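Long-range contacts in CBS domain-containing predicted protein TM0935 (Thermotoga maritima, PDB 1O50), which is of unknown molecular function but carries a tandem pair of CBS domains, modules that in many relatives bind adenine nucleotides and probably act as regulatory sensors: residues K20-K25 against S144-L149; P26-E31 against G136-D141; N57-M62 against L103-V108; Y107-T112 against P130-K135. One frame throughout, in Å; residues are numbered along the deposited sequence. Where two conformers were deposited one is given.

Interaction 1 (K20-K25 against S144-L149)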
# COMPACT_ATOMS: atom_id res chain seq x y z
N LYS A 20 -15.01 -3.12 10.53
CA LYS A 20 -14.78 -2.65 11.89
C LYS A 20 -13.73 -3.49 12.63
O LYS A 20 -13.54 -3.32 13.81
CB LYS A 20 -16.10 -2.60 12.65
CG LYS A 20 -16.68 -1.21 12.77
CD LYS A 20 -18.08 -1.30 13.31
CE LYS A 20 -18.58 0.01 13.96
NZ LYS A 20 -18.50 0.01 15.47
N LEU A 21 -13.00 -4.34 11.91
CA LEU A 21 -12.05 -5.25 12.55
C LEU A 21 -10.78 -4.50 13.04
O LEU A 21 -10.13 -4.95 13.98
CB LEU A 21 -11.66 -6.40 11.59
CG LEU A 21 -12.80 -7.37 11.27
CD1 LEU A 21 -12.37 -8.37 10.22
CD2 LEU A 21 -13.27 -8.07 12.49
N ILE A 22 -10.48 -3.39 12.37
CA ILE A 22 -9.46 -2.40 12.76
C ILE A 22 -10.16 -1.03 12.80
O ILE A 22 -11.04 -0.73 11.97
CB ILE A 22 -8.32 -2.39 11.73
CG1 ILE A 22 -7.76 -3.80 11.51
CG2 ILE A 22 -7.16 -1.46 12.11
CD1 ILE A 22 -6.80 -3.85 10.32
N SER A 23 -9.79 -0.22 13.77
CA SER A 23 -10.27 1.16 13.87
C SER A 23 -9.52 2.04 12.87
O SER A 23 -8.37 2.42 13.12
CB SER A 23 -10.06 1.72 15.27
OG SER A 23 -10.58 3.03 15.33
N LEU A 24 -10.17 2.31 11.74
CA LEU A 24 -9.65 3.18 10.70
C LEU A 24 -10.50 4.44 10.66
O LEU A 24 -11.72 4.38 10.84
CB LEU A 24 -9.72 2.49 9.35
CG LEU A 24 -9.09 1.11 9.17
CD1 LEU A 24 -9.27 0.60 7.77
CD2 LEU A 24 -7.68 1.23 9.49
N LYS A 25 -9.85 5.58 10.41
CA LYS A 25 -10.52 6.87 10.17
C LYS A 25 -10.22 7.28 8.76
O LYS A 25 -9.04 7.44 8.43
CB LYS A 25 -9.99 7.99 11.09
CG LYS A 25 -9.65 7.58 12.55
CD LYS A 25 -8.11 7.38 12.80
CE LYS A 25 -7.35 8.73 12.91
NZ LYS A 25 -7.07 9.35 11.57
N SER A 144 -7.12 -3.45 2.97
CA SER A 144 -6.63 -4.78 2.72
C SER A 144 -6.28 -5.57 3.99
O SER A 144 -6.43 -6.77 4.05
CB SER A 144 -5.41 -4.71 1.78
OG SER A 144 -4.35 -3.94 2.34
N LEU A 145 -5.86 -4.88 5.05
CA LEU A 145 -5.43 -5.57 6.23
C LEU A 145 -6.64 -6.20 6.93
O LEU A 145 -6.53 -7.27 7.51
CB LEU A 145 -4.69 -4.61 7.17
CG LEU A 145 -3.57 -3.72 6.59
CD1 LEU A 145 -2.82 -3.06 7.75
CD2 LEU A 145 -2.63 -4.45 5.68
N GLU A 146 -7.77 -5.50 6.91
CA GLU A 146 -9.01 -6.05 7.45
C GLU A 146 -9.45 -7.33 6.75
O GLU A 146 -9.92 -8.26 7.40
CB GLU A 146 -10.10 -5.00 7.41
CG GLU A 146 -9.81 -3.91 8.42
CD GLU A 146 -10.80 -2.78 8.34
OE1 GLU A 146 -11.25 -2.45 7.24
OE2 GLU A 146 -11.14 -2.25 9.41
N ILE A 147 -9.32 -7.36 5.43
CA ILE A 147 -9.64 -8.54 4.64
C ILE A 147 -8.71 -9.66 5.00
O ILE A 147 -9.16 -10.79 5.20
CB ILE A 147 -9.63 -8.22 3.13
CG1 ILE A 147 -10.72 -7.21 2.79
CG2 ILE A 147 -9.89 -9.47 2.28
CD1 ILE A 147 -10.83 -6.90 1.34
N LEU A 148 -7.42 -9.37 5.13
CA LEU A 148 -6.45 -10.38 5.52
C LEU A 148 -6.72 -10.95 6.89
O LEU A 148 -6.62 -12.16 7.08
CB LEU A 148 -5.02 -9.85 5.44
CG LEU A 148 -4.55 -9.60 4.00
CD1 LEU A 148 -3.18 -8.87 3.98
CD2 LEU A 148 -4.48 -10.89 3.14
N LEU A 149 -7.04 -10.08 7.84
CA LEU A 149 -7.37 -10.47 9.18
C LEU A 149 -8.53 -11.47 9.16
O LEU A 149 -8.43 -12.56 9.72
CB LEU A 149 -7.75 -9.22 9.96
CG LEU A 149 -7.84 -9.32 11.50
CD1 LEU A 149 -7.99 -7.97 12.07
CD2 LEU A 149 -9.01 -10.28 12.01
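Over one face of the Glu146 carboxylate lies Leu24, whose CD1 is 3.8 Å from Glu146 CD, the two side chains meeting tip to tip. The edge of the same carboxylate, at OE2, is turned to the backbone of Ile22. Ile22 N donates to Glu146 OE2 over 3.2 Å with an angle of 151° at the hydrogen, using the anti lone pair, the one away from OE1. Ile22 O also lies only 3.0 Å from Glu146 OE2; both atoms are acceptors, and this closeness might raise the proton affinity of the acid. Position in the first turn of helix 144-153 would act the other way by stabilising negative charge. OE1 has its own hydrogen bond, to a residue next to one of the segments.

An extended chain (chi2 175°) carries CD of Glu146 outward from the helix, and its methylene part is packed as well: Ile22 CD1 touches Glu146 CG at 3.6 Å and Leu145 CB at 3.9 Å, crossing both side chains obliquely. One turn further on, Leu149 CD1 meets Leu21 CB at 4.0 Å. The loop is thus gripped by one polar anchor within an aliphatic surface.

By sequence Glu146 probably corresponds to the aspartate that binds ribose in many CBS motifs; in this structure it holds the connection from helix 15-18 to strand 27-29. Behind the contact Ile147 packs on helix 114-124, Leu24 also touches strand 138-143, and Leu43 of the second subunit packs on both Ile22 and Leu149.

Interaction 2 (P26-E31 against G136-D141)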
# COMPACT_ATOMS: atom_id res chain seq x y z
N PRO A 26 -11.23 7.44 7.91
CA PRO A 26 -10.99 7.86 6.53
C PRO A 26 -10.32 9.24 6.48
O PRO A 26 -10.65 10.11 7.27
CB PRO A 26 -12.39 7.93 5.90
CG PRO A 26 -13.31 7.28 6.85
CD PRO A 26 -12.67 7.28 8.20
N THR A 27 -9.37 9.39 5.59
CA THR A 27 -8.73 10.66 5.31
C THR A 27 -9.38 11.34 4.13
O THR A 27 -9.24 10.88 3.01
CB THR A 27 -7.27 10.45 4.95
OG1 THR A 27 -6.59 9.99 6.12
CG2 THR A 27 -6.59 11.78 4.58
N VAL A 28 -10.04 12.44 4.42
CA VAL A 28 -10.89 13.14 3.48
C VAL A 28 -10.45 14.63 3.30
O VAL A 28 -10.42 15.40 4.28
CB VAL A 28 -12.37 13.18 3.96
CG1 VAL A 28 -13.24 13.72 2.88
CG2 VAL A 28 -12.86 11.81 4.37
N VAL A 29 -10.18 15.00 2.04
CA VAL A 29 -9.78 16.34 1.63
C VAL A 29 -10.83 16.95 0.70
O VAL A 29 -11.80 16.30 0.32
CB VAL A 29 -8.39 16.32 0.93
CG1 VAL A 29 -7.31 15.78 1.89
CG2 VAL A 29 -8.40 15.50 -0.30
N GLU A 30 -10.65 18.24 0.42
CA GLU A 30 -11.47 19.02 -0.50
C GLU A 30 -10.76 19.11 -1.85
O GLU A 30 -9.59 18.83 -1.93
CB GLU A 30 -11.66 20.43 0.05
CG GLU A 30 -12.48 20.54 1.33
CD GLU A 30 -13.97 20.29 1.13
OE1 GLU A 30 -14.49 19.34 1.76
OE2 GLU A 30 -14.63 21.04 0.35
N GLU A 31 -11.46 19.52 -2.89
CA GLU A 31 -10.91 19.56 -4.26
C GLU A 31 -9.73 20.52 -4.43
O GLU A 31 -8.81 20.29 -5.26
CB GLU A 31 -12.03 19.93 -5.24
CG GLU A 31 -13.00 18.80 -5.51
CD GLU A 31 -14.15 19.23 -6.40
OE1 GLU A 31 -14.28 20.43 -6.68
OE2 GLU A 31 -14.92 18.39 -6.83
N GLY A 136 -24.17 8.72 -1.61
CA GLY A 136 -22.80 9.08 -1.90
C GLY A 136 -21.99 9.58 -0.71
O GLY A 136 -20.95 10.23 -0.90
N GLU A 137 -22.42 9.26 0.50
CA GLU A 137 -21.77 9.75 1.71
C GLU A 137 -21.01 8.66 2.43
O GLU A 137 -21.44 7.51 2.47
CB GLU A 137 -22.80 10.40 2.64
CG GLU A 137 -23.45 11.60 1.98
CD GLU A 137 -24.29 12.46 2.92
OE1 GLU A 137 -24.42 12.09 4.11
OE2 GLU A 137 -24.82 13.49 2.45
N ILE A 138 -19.87 9.04 3.00
CA ILE A 138 -18.97 8.10 3.67
C ILE A 138 -19.47 7.73 5.08
O ILE A 138 -19.67 8.59 5.93
CB ILE A 138 -17.52 8.65 3.71
CG1 ILE A 138 -17.02 8.88 2.29
CG2 ILE A 138 -16.56 7.66 4.44
CD1 ILE A 138 -15.66 9.51 2.21
N VAL A 139 -19.68 6.43 5.28
CA VAL A 139 -20.20 5.89 6.53
C VAL A 139 -19.21 4.92 7.21
O VAL A 139 -19.43 4.50 8.33
CB VAL A 139 -21.56 5.19 6.32
CG1 VAL A 139 -22.66 6.23 5.96
CG2 VAL A 139 -21.46 4.12 5.25
N GLY A 140 -18.14 4.57 6.51
CA GLY A 140 -17.14 3.66 7.06
C GLY A 140 -15.97 3.51 6.12
O GLY A 140 -15.93 4.16 5.09
N ASP A 141 -15.03 2.62 6.45
CA ASP A 141 -13.79 2.44 5.68
C ASP A 141 -13.39 0.95 5.61
O ASP A 141 -13.71 0.16 6.50
CB ASP A 141 -12.69 3.28 6.38
CG ASP A 141 -11.56 3.66 5.49
OD1 ASP A 141 -11.76 3.78 4.26
OD2 ASP A 141 -10.41 3.81 5.96
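Pro26 supplies most of the apolar contact, through a single ring atom. Its CG lies 4.1 Å from Ile138 CG2 and meets the aliphatic part of Asp141 at the same range, with 4.1 Å to CB. Relative to both neighbours the proline ring runs the opposite way, sliding past them. Ile138 has CG2 anti to its backbone N, with CG1 beside that N (chi1 -59°), and its two branches serve different partners: CG2 takes the proline, while CD1 reaches Val28 CG2 at 4.2 Å. All these separations are loose van der Waals distances.

The contact bridges the two CBS domains. Strand 27-29 is an edge strand of the first domain's sheet, strand 138-143 belongs to the two-stranded sheet of the second, and the side chains of the two segments meet directly. On the second strand Val139 and Gly140 both face Val131, a classic beta bulge, and Ile138 and Asp141, at either end of it, both direct CB toward the other segment.

The polar groups take their partners outside the two segments. Asp141 OD1 is hydrogen-bonded to Tyr52 OH, and Pro26 packs on that same tyrosine, which therefore backs both halves of the contact. Asp141 OD2 lies 4.1 Å from Pro26 CA and close to Glu128 OE2, a like-charged neighbour that would tend to raise the proton affinity of one of the two acids. Val28 O accepts from Arg41 NH1, tying strand 27-29 to helix 35-44.

Interaction 3 (N57-M62 against L103-V108)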
# COMPACT_ATOMS: atom_id res chain seq x y z
N ASN A 57 -19.98 17.09 1.44
CA ASN A 57 -20.14 15.77 2.08
C ASN A 57 -20.42 14.58 1.17
O ASN A 57 -20.71 13.50 1.66
CB ASN A 57 -21.20 15.83 3.19
CG ASN A 57 -20.67 16.49 4.43
OD1 ASN A 57 -19.59 16.10 4.92
ND2 ASN A 57 -21.39 17.50 4.93
N LYS A 58 -20.28 14.77 -0.15
CA LYS A 58 -20.42 13.71 -1.13
C LYS A 58 -19.05 13.27 -1.59
O LYS A 58 -18.16 14.08 -1.73
CB LYS A 58 -21.21 14.21 -2.34
CG LYS A 58 -22.54 14.89 -1.99
CD LYS A 58 -23.48 13.92 -1.30
CE LYS A 58 -24.91 14.46 -1.23
NZ LYS A 58 -25.87 13.40 -0.76
N LEU A 59 -18.86 11.98 -1.79
CA LEU A 59 -17.62 11.43 -2.34
C LEU A 59 -17.48 11.75 -3.85
O LEU A 59 -18.33 11.39 -4.64
CB LEU A 59 -17.60 9.93 -2.10
CG LEU A 59 -16.36 9.19 -2.56
CD1 LEU A 59 -15.15 9.58 -1.72
CD2 LEU A 59 -16.64 7.70 -2.52
N VAL A 60 -16.40 12.43 -4.23
CA VAL A 60 -16.17 12.80 -5.63
C VAL A 60 -14.87 12.32 -6.23
O VAL A 60 -14.74 12.31 -7.44
CB VAL A 60 -16.35 14.34 -5.91
CG1 VAL A 60 -17.75 14.79 -5.55
CG2 VAL A 60 -15.33 15.17 -5.19
N GLY A 61 -13.88 11.92 -5.44
CA GLY A 61 -12.70 11.32 -6.04
C GLY A 61 -11.89 10.55 -5.04
O GLY A 61 -12.14 10.59 -3.84
N MET A 62 -10.83 9.91 -5.50
CA MET A 62 -9.94 9.24 -4.58
C MET A 62 -8.50 9.36 -5.06
O MET A 62 -8.24 9.53 -6.20
CB MET A 62 -10.37 7.75 -4.43
CG MET A 62 -10.08 6.92 -5.70
SD MET A 62 -10.40 5.09 -5.61
CE MET A 62 -9.60 4.47 -7.16
N LEU A 103 -9.04 10.42 -8.88
CA LEU A 103 -9.61 9.46 -9.83
C LEU A 103 -11.04 9.24 -9.42
O LEU A 103 -11.44 9.55 -8.30
CB LEU A 103 -8.86 8.12 -9.75
CG LEU A 103 -7.36 8.17 -10.02
CD1 LEU A 103 -6.65 6.92 -9.46
CD2 LEU A 103 -7.06 8.31 -11.45
N ASP A 104 -11.83 8.72 -10.36
CA ASP A 104 -13.20 8.39 -10.08
C ASP A 104 -13.24 7.42 -8.94
O ASP A 104 -12.52 6.42 -8.96
CB ASP A 104 -13.83 7.74 -11.30
CG ASP A 104 -14.00 8.69 -12.45
OD1 ASP A 104 -13.96 9.93 -12.23
OD2 ASP A 104 -14.18 8.29 -13.63
N PRO A 105 -14.09 7.67 -7.95
CA PRO A 105 -14.12 6.81 -6.76
C PRO A 105 -14.60 5.36 -7.06
O PRO A 105 -15.53 5.13 -7.84
CB PRO A 105 -15.07 7.54 -5.78
CG PRO A 105 -15.85 8.47 -6.62
CD PRO A 105 -15.11 8.73 -7.90
N VAL A 106 -13.92 4.41 -6.44
CA VAL A 106 -14.30 3.01 -6.38
C VAL A 106 -14.69 2.78 -4.91
O VAL A 106 -13.91 3.06 -4.01
CB VAL A 106 -13.11 2.11 -6.71
CG1 VAL A 106 -13.50 0.62 -6.55
CG2 VAL A 106 -12.61 2.40 -8.11
N TYR A 107 -15.91 2.30 -4.67
CA TYR A 107 -16.39 2.19 -3.30
C TYR A 107 -17.20 0.91 -3.06
O TYR A 107 -17.57 0.21 -4.01
CB TYR A 107 -17.24 3.42 -2.99
CG TYR A 107 -18.35 3.65 -3.96
CD1 TYR A 107 -19.55 2.98 -3.84
CD2 TYR A 107 -18.21 4.57 -5.01
CE1 TYR A 107 -20.59 3.20 -4.75
CE2 TYR A 107 -19.21 4.79 -5.92
CZ TYR A 107 -20.41 4.11 -5.78
OH TYR A 107 -21.42 4.34 -6.67
N VAL A 108 -17.47 0.61 -1.79
CA VAL A 108 -18.31 -0.51 -1.42
C VAL A 108 -19.51 -0.06 -0.55
O VAL A 108 -19.59 1.08 -0.16
CB VAL A 108 -17.50 -1.65 -0.76
CG1 VAL A 108 -16.50 -2.23 -1.78
CG2 VAL A 108 -16.76 -1.20 0.49
O HOH W 1 -13.36 12.15 -9.79
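Met62 and Leu103 form a single antiparallel hydrogen-bonded bridge that fastens strand 58-64 of the first CBS domain to the loop between helix 98-101 and helix 114-124 of the second. Met62 N donates to Leu103 O over 2.9 Å, with an angle of 145° at the hydrogen. The return bond, Leu103 N to Met62 O, is also 2.9 Å and straighter, at 170°. Gly61 CA comes within 3.1 Å of the same Leu103 O, a tight approach beside the bridge.

The Met62 side chain extends to Val106. Its CG stands between backbone N and carbonyl carbon, the crowded position (chi1 70°), and the chain is extended beyond it. SD receives a weak hydrogen bond from Val106 N at 3.7 Å, and CE packs on Val106 CG2 at 3.8 Å.

Immediately before Met62 the strand carries a classic beta bulge, in which Val60 and Gly61 both face Val53 of strand 50-55; a Val-Gly bulge recurs in strand 138-143 of the second domain. Val60 O accepts a hydrogen bond from a water at 2.7 Å, and the same water donates weakly to Asp104 OD1. Pro105 fits against the turned backbone here, its CD near Val60 O.

Just before the bulge, Leu59 and Pro105 slide by each other in opposite directions, Leu59 CD2 reaching Pro105 CB at 3.6 Å and, more loosely, the Tyr107 ring obliquely. Val106 O is buried here with no partner in the model, while the side chain of Val106 packs against helix 114-124, on Leu120 and Asn124.

Interaction 4 (Y107-T112 against P130-K135)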
# COMPACT_ATOMS: atom_id res chain seq x y z
N TYR A 107 -15.91 2.30 -4.67
CA TYR A 107 -16.39 2.19 -3.30
C TYR A 107 -17.20 0.91 -3.06
O TYR A 107 -17.57 0.21 -4.01
CB TYR A 107 -17.24 3.42 -2.99
CG TYR A 107 -18.35 3.65 -3.96
CD1 TYR A 107 -19.55 2.98 -3.84
CD2 TYR A 107 -18.21 4.57 -5.01
CE1 TYR A 107 -20.59 3.20 -4.75
CE2 TYR A 107 -19.21 4.79 -5.92
CZ TYR A 107 -20.41 4.11 -5.78
OH TYR A 107 -21.42 4.34 -6.67
N VAL A 108 -17.47 0.61 -1.79
CA VAL A 108 -18.31 -0.51 -1.42
C VAL A 108 -19.51 -0.06 -0.55
O VAL A 108 -19.59 1.08 -0.16
CB VAL A 108 -17.50 -1.65 -0.76
CG1 VAL A 108 -16.50 -2.23 -1.78
CG2 VAL A 108 -16.76 -1.20 0.49
N HIS A 109 -20.44 -0.96 -0.30
CA HIS A 109 -21.51 -0.75 0.68
C HIS A 109 -21.38 -1.78 1.79
O HIS A 109 -20.67 -2.73 1.66
CB HIS A 109 -22.88 -0.90 0.04
CG HIS A 109 -23.11 -0.01 -1.15
ND1 HIS A 109 -23.29 1.35 -1.03
CD2 HIS A 109 -23.23 -0.30 -2.46
CE1 HIS A 109 -23.52 1.86 -2.23
NE2 HIS A 109 -23.47 0.89 -3.11
N MET A 110 -22.13 -1.59 2.87
CA MET A 110 -22.14 -2.52 4.01
C MET A 110 -22.52 -3.97 3.62
O MET A 110 -21.95 -4.94 4.15
CB MET A 110 -23.08 -1.99 5.11
CG MET A 110 -22.51 -0.80 5.88
SD MET A 110 -20.99 -1.21 6.70
CE MET A 110 -20.34 0.44 7.19
N ASP A 111 -23.44 -4.09 2.67
CA ASP A 111 -23.98 -5.39 2.29
C ASP A 111 -23.19 -6.01 1.14
O ASP A 111 -23.46 -7.12 0.72
CB ASP A 111 -25.51 -5.29 2.04
CG ASP A 111 -26.30 -5.03 3.36
OD1 ASP A 111 -27.43 -4.44 3.31
OD2 ASP A 111 -25.88 -5.38 4.49
N THR A 112 -22.16 -5.31 0.66
CA THR A 112 -21.31 -5.84 -0.40
C THR A 112 -20.58 -7.10 0.05
O THR A 112 -19.98 -7.11 1.14
CB THR A 112 -20.26 -4.77 -0.81
OG1 THR A 112 -20.95 -3.61 -1.28
CG2 THR A 112 -19.43 -5.22 -1.98
N PRO A 130 -13.65 3.43 0.57
CA PRO A 130 -14.65 3.95 1.50
C PRO A 130 -15.89 3.09 1.40
O PRO A 130 -16.13 2.48 0.37
CB PRO A 130 -14.91 5.35 0.95
CG PRO A 130 -14.76 5.20 -0.51
CD PRO A 130 -13.73 4.13 -0.73
N VAL A 131 -16.67 3.06 2.48
CA VAL A 131 -17.97 2.41 2.49
C VAL A 131 -18.98 3.54 2.49
O VAL A 131 -18.92 4.44 3.31
CB VAL A 131 -18.14 1.51 3.74
CG1 VAL A 131 -19.45 0.78 3.70
CG2 VAL A 131 -16.93 0.54 3.86
N VAL A 132 -19.89 3.51 1.53
CA VAL A 132 -20.79 4.63 1.32
C VAL A 132 -22.22 4.17 1.49
O VAL A 132 -22.53 2.98 1.34
CB VAL A 132 -20.60 5.30 -0.09
CG1 VAL A 132 -19.15 5.73 -0.31
CG2 VAL A 132 -21.07 4.39 -1.24
N ASP A 133 -23.09 5.12 1.80
CA ASP A 133 -24.51 4.85 1.88
C ASP A 133 -25.08 5.11 0.50
O ASP A 133 -24.34 5.15 -0.48
CB ASP A 133 -25.17 5.67 3.00
CG ASP A 133 -25.10 7.18 2.78
OD1 ASP A 133 -24.75 7.66 1.68
OD2 ASP A 133 -25.40 7.98 3.70
N GLU A 134 -26.39 5.29 0.40
CA GLU A 134 -27.02 5.34 -0.91
C GLU A 134 -27.08 6.73 -1.50
O GLU A 134 -27.64 6.91 -2.57
CB GLU A 134 -28.43 4.75 -0.86
CG GLU A 134 -28.73 3.88 -2.07
CD GLU A 134 -28.06 2.51 -1.97
OE1 GLU A 134 -26.90 2.35 -2.41
OE2 GLU A 134 -28.72 1.59 -1.44
N LYS A 135 -26.52 7.71 -0.79
CA LYS A 135 -26.53 9.10 -1.26
C LYS A 135 -25.11 9.63 -1.37
O LYS A 135 -24.86 10.83 -1.25
CB LYS A 135 -27.42 9.98 -0.36
CG LYS A 135 -27.08 9.99 1.13
CD LYS A 135 -28.19 10.73 1.90
CE LYS A 135 -27.84 10.97 3.38
NZ LYS A 135 -28.01 9.75 4.22
O HOH W 2 -23.59 1.09 3.17
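Val131, Val132 and His109 bury the largest areas here. Val131 lies opposite Val108, whose backbone straddles it: Val108 N donates to Pro130 O at 3.2 Å, and Val132 N donates to Val108 O at 3.0 Å. The branches of Val131 diverge. CG2 packs on Val108 CG2, while CG1 takes Met110 CE at 3.6 Å, the methionine crossing it at about a right angle.

CG2 of Val132 touches two rings. It presses against Tyr107 CD1 at 3.3 Å, a tight fit with the side chains about perpendicular, and also meets His109 CE1. The stretch around Val108, though not a regular strand, takes the place of the first strand of a beta-alpha-beta unit in the second CBS domain: the chain goes on into helix 114-124 and returns as strand 128-132 alongside. It probably corresponds to strand 27-29 of the first domain.

The His109 ring is turned by a chi2 of -72°, and its ND1 donates to Val132 O over 3.0 Å. The acceptor is near the ring plane, but the donor stands 47° out of the carbonyl plane. A water also donates to Val132 O while accepting from Met110 N, which gives this carbonyl two donors. Beside ND1, CE1 lies 3.4 Å from Glu134 OE1, ring and carboxylate planes 73° apart. His109 N donates to Thr112 OG1, tying together the ends of the type I turn His109-Thr112.

In the fold
Interactions 1 and 2 follow each other along the chain and touch where Leu24 CB lies 3.7 Å from Asp141 OD2; both join the start of the first CBS domain to the end of the second. Interaction 3 also links the two domains and is centred about 8 Å from interaction 2, which it meets through the backbone pair Gly136 O and Leu59 N at 2.9 Å. Interaction 4 lies within the second domain. It continues from interaction 3 through Tyr107 and Val108, and adjoins interaction 2 at the bulge, where Val139 N is 2.9 Å from Val131 O. Interactions 1 and 3 fall on opposite sides of the chain's centre, their centres about 19 Å apart.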